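Local coordinates for protein sulfatase (Bacteroides fragilis CAG:558, PDB 6USS) that probably hydrolyses sulfate esters such as aryl sulfates, as a calcium-dependent member of the sulfatase family from a gut bacterium, at residues L221-G226 and A239-N244; D228-E233 and A289-G294. The protein carries 1 engineered substitution. One frame throughout, in Å; residues are numbered along the deposited sequence.

Contact 1 of 2, residues L221-G226 and A239-N244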
loop_
_atom_site.group_PDB
_atom_site.type_symbol
_atom_site.label_atom_id
_atom_site.label_comp_id
_atom_site.label_asym_id
_atom_site.label_seq_id
_atom_site.Cartn_x
_atom_site.Cartn_y
_atom_site.Cartn_z
ATOM N N LEU A 221 0.944 -5.371 16.233
ATOM C CA LEU A 221 0.766 -4.790 17.563
ATOM C C LEU A 221 1.864 -5.264 18.510
ATOM O O LEU A 221 1.624 -5.474 19.710
ATOM C CB LEU A 221 -0.614 -5.129 18.121
ATOM C CG LEU A 221 -1.784 -4.678 17.244
ATOM C CD1 LEU A 221 -3.083 -5.267 17.761
ATOM C CD2 LEU A 221 -1.858 -3.140 17.162
ATOM N N ASP A 222 3.075 -5.434 17.971
ATOM C CA ASP A 222 4.150 -6.067 18.723
ATOM C C ASP A 222 4.502 -5.266 19.977
ATOM O O ASP A 222 4.803 -5.851 21.025
ATOM C CB ASP A 222 5.376 -6.259 17.821
ATOM C CG ASP A 222 5.144 -7.284 16.669
ATOM O OD1 ASP A 222 3.991 -7.511 16.222
ATOM O OD2 ASP A 222 6.147 -7.861 16.195
ATOM N N LYS A 223 4.435 -3.931 19.912
ATOM C CA LYS A 223 4.810 -3.139 21.081
ATOM C C LYS A 223 3.813 -3.251 22.234
ATOM O O LYS A 223 4.112 -2.766 23.331
ATOM C CB LYS A 223 4.997 -1.662 20.702
ATOM C CG LYS A 223 3.703 -0.923 20.311
ATOM C CD LYS A 223 3.921 0.604 20.241
ATOM C CE LYS A 223 3.161 1.264 19.069
ATOM N NZ LYS A 223 3.814 1.208 17.697
ATOM N N TYR A 224 2.643 -3.857 22.032
ATOM C CA TYR A 224 1.702 -4.054 23.128
ATOM C C TYR A 224 1.841 -5.426 23.770
ATOM O O TYR A 224 1.133 -5.711 24.743
ATOM C CB TYR A 224 0.257 -3.854 22.647
ATOM C CG TYR A 224 0.001 -2.480 22.076
ATOM C CD1 TYR A 224 -0.330 -1.417 22.902
ATOM C CD2 TYR A 224 0.098 -2.241 20.706
ATOM C CE1 TYR A 224 -0.557 -0.150 22.385
ATOM C CE2 TYR A 224 -0.131 -0.979 20.182
ATOM C CZ TYR A 224 -0.455 0.067 21.032
ATOM O OH TYR A 224 -0.673 1.339 20.540
ATOM N N TRP A 225 2.741 -6.272 23.254
ATOM C CA TRP A 225 2.872 -7.632 23.763
ATOM C C TRP A 225 3.297 -7.607 25.222
ATOM O O TRP A 225 4.114 -6.780 25.634
ATOM C CB TRP A 225 3.894 -8.428 22.953
ATOM C CG TRP A 225 3.478 -8.773 21.568
ATOM C CD1 TRP A 225 2.332 -8.391 20.934
ATOM C CD2 TRP A 225 4.218 -9.558 20.622
ATOM N NE1 TRP A 225 2.308 -8.896 19.654
ATOM C CE2 TRP A 225 3.455 -9.613 19.438
ATOM C CE3 TRP A 225 5.450 -10.220 20.662
ATOM C CZ2 TRP A 225 3.885 -10.297 18.309
ATOM C CZ3 TRP A 225 5.873 -10.897 19.547
ATOM C CH2 TRP A 225 5.095 -10.933 18.386
ATOM N N GLY A 226 2.740 -8.522 26.005
ATOM C CA GLY A 226 3.118 -8.589 27.397
ATOM C C GLY A 226 2.685 -7.412 28.239
ATOM O O GLY A 226 3.165 -7.272 29.366
ATOM N N ALA A 239 -5.065 3.447 15.649
ATOM C CA ALA A 239 -5.912 4.253 14.780
ATOM C C ALA A 239 -5.747 5.737 15.088
ATOM O O ALA A 239 -5.712 6.575 14.174
ATOM C CB ALA A 239 -7.376 3.838 14.921
ATOM N N ILE A 240 -5.631 6.089 16.369
ATOM C CA ILE A 240 -5.484 7.497 16.696
ATOM C C ILE A 240 -4.177 8.041 16.119
ATOM O O ILE A 240 -4.155 9.138 15.545
ATOM C CB ILE A 240 -5.614 7.711 18.215
ATOM C CG1 ILE A 240 -7.084 7.493 18.622
ATOM C CG2 ILE A 240 -5.137 9.105 18.601
ATOM C CD1 ILE A 240 -7.445 7.977 20.016
ATOM N N LYS A 241 -3.079 7.269 16.198
ATOM C CA LYS A 241 -1.849 7.774 15.590
ATOM C C LYS A 241 -1.925 7.807 14.078
ATOM O O LYS A 241 -1.294 8.669 13.463
ATOM C CB LYS A 241 -0.610 6.969 16.015
ATOM C CG LYS A 241 -0.522 6.616 17.480
ATOM C CD LYS A 241 0.428 5.430 17.673
ATOM C CE LYS A 241 0.878 5.273 19.131
ATOM N NZ LYS A 241 1.663 4.000 19.280
ATOM N N ALA A 242 -2.663 6.890 13.461
ATOM C CA ALA A 242 -2.799 6.982 12.014
ATOM C C ALA A 242 -3.541 8.250 11.619
ATOM O O ALA A 242 -3.271 8.824 10.553
ATOM C CB ALA A 242 -3.515 5.757 11.456
ATOM N N LEU A 243 -4.454 8.706 12.487
ATOM C CA LEU A 243 -5.233 9.914 12.249
ATOM C C LEU A 243 -4.408 11.174 12.503
ATOM O O LEU A 243 -4.523 12.159 11.758
ATOM C CB LEU A 243 -6.476 9.906 13.140
ATOM C CG LEU A 243 -7.634 9.009 12.714
ATOM C CD1 LEU A 243 -8.805 9.136 13.685
ATOM C CD2 LEU A 243 -8.077 9.360 11.308
ATOM N N ASN A 244 -3.576 11.170 13.550
ATOM C CA ASN A 244 -2.654 12.285 13.735
ATOM C C ASN A 244 -1.727 12.426 12.529
ATOM O O ASN A 244 -1.558 13.526 11.994
ATOM C CB ASN A 244 -1.885 12.109 15.040
ATOM C CG ASN A 244 -2.769 12.354 16.267
ATOM O OD1 ASN A 244 -3.642 13.229 16.253
ATOM N ND2 ASN A 244 -2.561 11.572 17.321
#
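Lys241 and Lys223 meet tip to tip where the loop ahead of helix 231-247 folds back along that helix. Lys241 has the larger share of the small interface. Its CG stands opposite the carbonyl carbon (chi1 -44°), and from there the chain runs extended, carrying the ammonium group off the helix toward the loop. Lys223 comes from the other direction with a chain that bends at its end, chi4 being -82°. The approach of its CE to Lys241 NZ is tight and its exact length doubtful, while the two NZ atoms of Lys223 and Lys241 are 3.9 Å apart. The third participant is Tyr224, whose OH stands 3.8 Å from Lys241 NZ. One face of the Tyr224 ring carries Lys223 CG, 3.7 Å above the plane and displaced toward the rim, so the Lys223 methylene lies over the ring of its neighbour. Glu238, one turn earlier on the helix than Lys241, joins the group: its OE2 forms a salt bridge with Lys241, accepts Tyr224 OH in a hydrogen bond and makes a weak, long ion pair with Lys223, consistent with a shared carboxylate that probably tempers the closeness of two like charges. Behind these polar ends Tyr224 packs on Ala234 and Leu237 of helix 231-247, which itself rests on helix 283-308 through Ile240 and on strand 253-258 through Ala239.

Contact 2 of 2, residues D228-E233 and A289-G294; sequences DTFVSE and AALIEG
The first turn of helix 231-247 abuts the first half of helix 283-308 at a buried helix-helix junction, where Phe230 meets Leu291 and Ser232 faces Gly294. Phe230 occupies the N-cap position; its CB points toward the second helix, and the ring meets Leu291 by its edge. The two side chains cross at about a right angle: the CD2 methyl of Leu291 sits near the ring plane, 3.6 Å from Phe230 CZ and equally close to CE2. The bond from CA to CB of Leu291 is not aimed at Phe230; it is the branch beyond, with CG beside the backbone N (chi1 -73°), that delivers CD2 to the ring. Tyr198 adds a second aromatic ring, its plane about 20° from that of Phe230.

Helix 283-308 is the connecting helix of a beta-alpha-beta crossover, leading from strand 253-258 to the parallel strand 315-321 with strand 35-41 between them, in the alpha/beta core that sulfatases share with the alkaline phosphatase clan. A glycine at 294 presents bare backbone to the neighbouring helix, and the CA atoms of Ser232 and Gly294 lie 6.7 Å apart; the side chain of Ser232 approaches with its CB 4.4 Å from Gly294 O.

Polar groups here are joined through water. One molecule lies 2.7 Å from Ser232 OG and donates to Leu291 O at 3.1 Å, bridging a hydroxyl on one helix to a carbonyl on the other. A second lies 2.8 Å from Gly294 O, and its link to Glu233 is weak and doubtful. The carboxylate of Glu233 has firmer partners, for its OE1 forms salt bridges with Lys297, farther along helix 283-308, and with Arg271.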
loop_
_atom_site.group_PDB
_atom_site.type_symbol
_atom_site.label_atom_id
_atom_site.label_comp_id
_atom_site.label_asym_id
_atom_site.label_seq_id
_atom_site.Cartn_x
_atom_site.Cartn_y
_atom_site.Cartn_z
ATOM N N ASP A 228 -1.021 -5.228 29.569
ATOM C CA ASP A 228 -2.442 -5.502 29.749
ATOM C C ASP A 228 -3.319 -4.676 28.808
ATOM O O ASP A 228 -4.461 -4.344 29.160
ATOM C CB ASP A 228 -2.859 -5.295 31.213
ATOM C CG ASP A 228 -2.802 -3.828 31.657
ATOM O OD1 ASP A 228 -2.246 -2.975 30.913
ATOM O OD2 ASP A 228 -3.327 -3.529 32.757
ATOM N N THR A 229 -2.819 -4.330 27.619
ATOM C CA THR A 229 -3.634 -3.633 26.625
ATOM C C THR A 229 -4.537 -4.649 25.913
ATOM O O THR A 229 -4.053 -5.492 25.148
ATOM C CB THR A 229 -2.755 -2.875 25.628
ATOM O OG1 THR A 229 -1.843 -2.012 26.323
ATOM C CG2 THR A 229 -3.608 -2.034 24.688
ATOM N N PHE A 230 -5.842 -4.585 26.201
ATOM C CA PHE A 230 -6.865 -5.302 25.442
ATOM C C PHE A 230 -6.817 -4.890 23.964
ATOM O O PHE A 230 -6.560 -3.728 23.639
ATOM C CB PHE A 230 -8.247 -4.995 26.040
ATOM C CG PHE A 230 -9.225 -6.139 25.954
ATOM C CD1 PHE A 230 -9.056 -7.273 26.734
ATOM C CD2 PHE A 230 -10.314 -6.079 25.099
ATOM C CE1 PHE A 230 -9.955 -8.326 26.663
ATOM C CE2 PHE A 230 -11.204 -7.125 25.023
ATOM C CZ PHE A 230 -11.026 -8.254 25.812
ATOM N N VAL A 231 -7.075 -5.849 23.059
ATOM C CA VAL A 231 -6.749 -5.624 21.644
ATOM C C VAL A 231 -7.580 -4.485 21.056
ATOM O O VAL A 231 -7.081 -3.705 20.231
ATOM C CB VAL A 231 -6.888 -6.922 20.819
ATOM C CG1 VAL A 231 -8.329 -7.309 20.606
ATOM C CG2 VAL A 231 -6.202 -6.738 19.468
ATOM N N SER A 232 -8.851 -4.364 21.470
ATOM C CA SER A 232 -9.681 -3.242 21.034
ATOM C C SER A 232 -9.094 -1.909 21.455
ATOM O O SER A 232 -9.296 -0.902 20.766
ATOM C CB SER A 232 -11.102 -3.378 21.602
ATOM O OG SER A 232 -11.556 -4.717 21.513
ATOM N N GLU A 233 -8.403 -1.878 22.601
ATOM C CA GLU A 233 -7.707 -0.669 23.027
ATOM C C GLU A 233 -6.485 -0.420 22.152
ATOM O O GLU A 233 -6.269 0.704 21.669
ATOM C CB GLU A 233 -7.305 -0.783 24.504
ATOM C CG GLU A 233 -6.662 0.471 25.128
ATOM C CD GLU A 233 -7.538 1.726 25.024
ATOM O OE1 GLU A 233 -8.787 1.618 25.067
ATOM O OE2 GLU A 233 -6.977 2.837 24.894
ATOM N N ALA A 289 -20.895 -8.646 27.591
ATOM C CA ALA A 289 -21.171 -7.236 27.861
ATOM C C ALA A 289 -19.894 -6.408 27.891
ATOM O O ALA A 289 -19.871 -5.265 27.413
ATOM C CB ALA A 289 -21.914 -7.096 29.190
ATOM N N ALA A 290 -18.817 -6.978 28.444
ATOM C CA ALA A 290 -17.558 -6.259 28.536
ATOM C C ALA A 290 -16.918 -6.077 27.159
ATOM O O ALA A 290 -16.326 -5.025 26.882
ATOM C CB ALA A 290 -16.622 -6.982 29.502
ATOM N N LEU A 291 -17.040 -7.075 26.271
ATOM C CA LEU A 291 -16.586 -6.891 24.892
ATOM C C LEU A 291 -17.362 -5.770 24.213
ATOM O O LEU A 291 -16.780 -4.936 23.511
ATOM C CB LEU A 291 -16.747 -8.179 24.090
ATOM C CG LEU A 291 -15.779 -9.310 24.399
ATOM C CD1 LEU A 291 -15.742 -10.360 23.251
ATOM C CD2 LEU A 291 -14.411 -8.726 24.686
ATOM N N ILE A 292 -18.681 -5.737 24.429
ATOM C CA ILE A 292 -19.535 -4.724 23.819
ATOM C C ILE A 292 -19.125 -3.337 24.287
ATOM O O ILE A 292 -19.077 -2.390 23.495
ATOM C CB ILE A 292 -21.015 -5.025 24.129
ATOM C CG1 ILE A 292 -21.519 -6.190 23.263
ATOM C CG2 ILE A 292 -21.876 -3.788 23.962
ATOM C CD1 ILE A 292 -22.794 -6.829 23.778
ATOM N N GLU A 293 -18.786 -3.200 25.569
ATOM C CA GLU A 293 -18.493 -1.877 26.099
ATOM C C GLU A 293 -17.121 -1.386 25.665
ATOM O O GLU A 293 -16.936 -0.183 25.464
ATOM C CB GLU A 293 -18.604 -1.866 27.627
ATOM C CG GLU A 293 -18.774 -0.439 28.178
ATOM C CD GLU A 293 -18.653 -0.313 29.699
ATOM O OE1 GLU A 293 -18.853 -1.315 30.423
ATOM O OE2 GLU A 293 -18.373 0.818 30.167
ATOM N N GLY A 294 -16.159 -2.292 25.509
ATOM C CA GLY A 294 -14.845 -1.882 25.045
ATOM C C GLY A 294 -14.859 -1.489 23.580
ATOM O O GLY A 294 -14.129 -0.584 23.165
HETATM O O HOH W 1 -13.715 -5.163 23.090
HETATM O O HOH W 2 -11.469 -0.341 24.092
#

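Contacts 1 and 2 share helix 231-247, contact 2 using its first turn and contact 1 its later turns, and their centres lie 15 Å apart. Loop 221-226 and segment 228-233 also touch directly: Tyr224 CD1 is 3.8 Å from Thr229 CG2, and Leu221 CD1 is 3.8 Å from Val231 CG2, so apolar packing connects the two. Their settings differ, contact 1 being partly exposed and away from the calcium site, contact 2 buried. The side chain of Leu291 is about 9 Å from those of Asp42 and Asp43 and about 12 Å from the calcium ion, whose site also includes Asp322, Asn323 and the engineered Cys88.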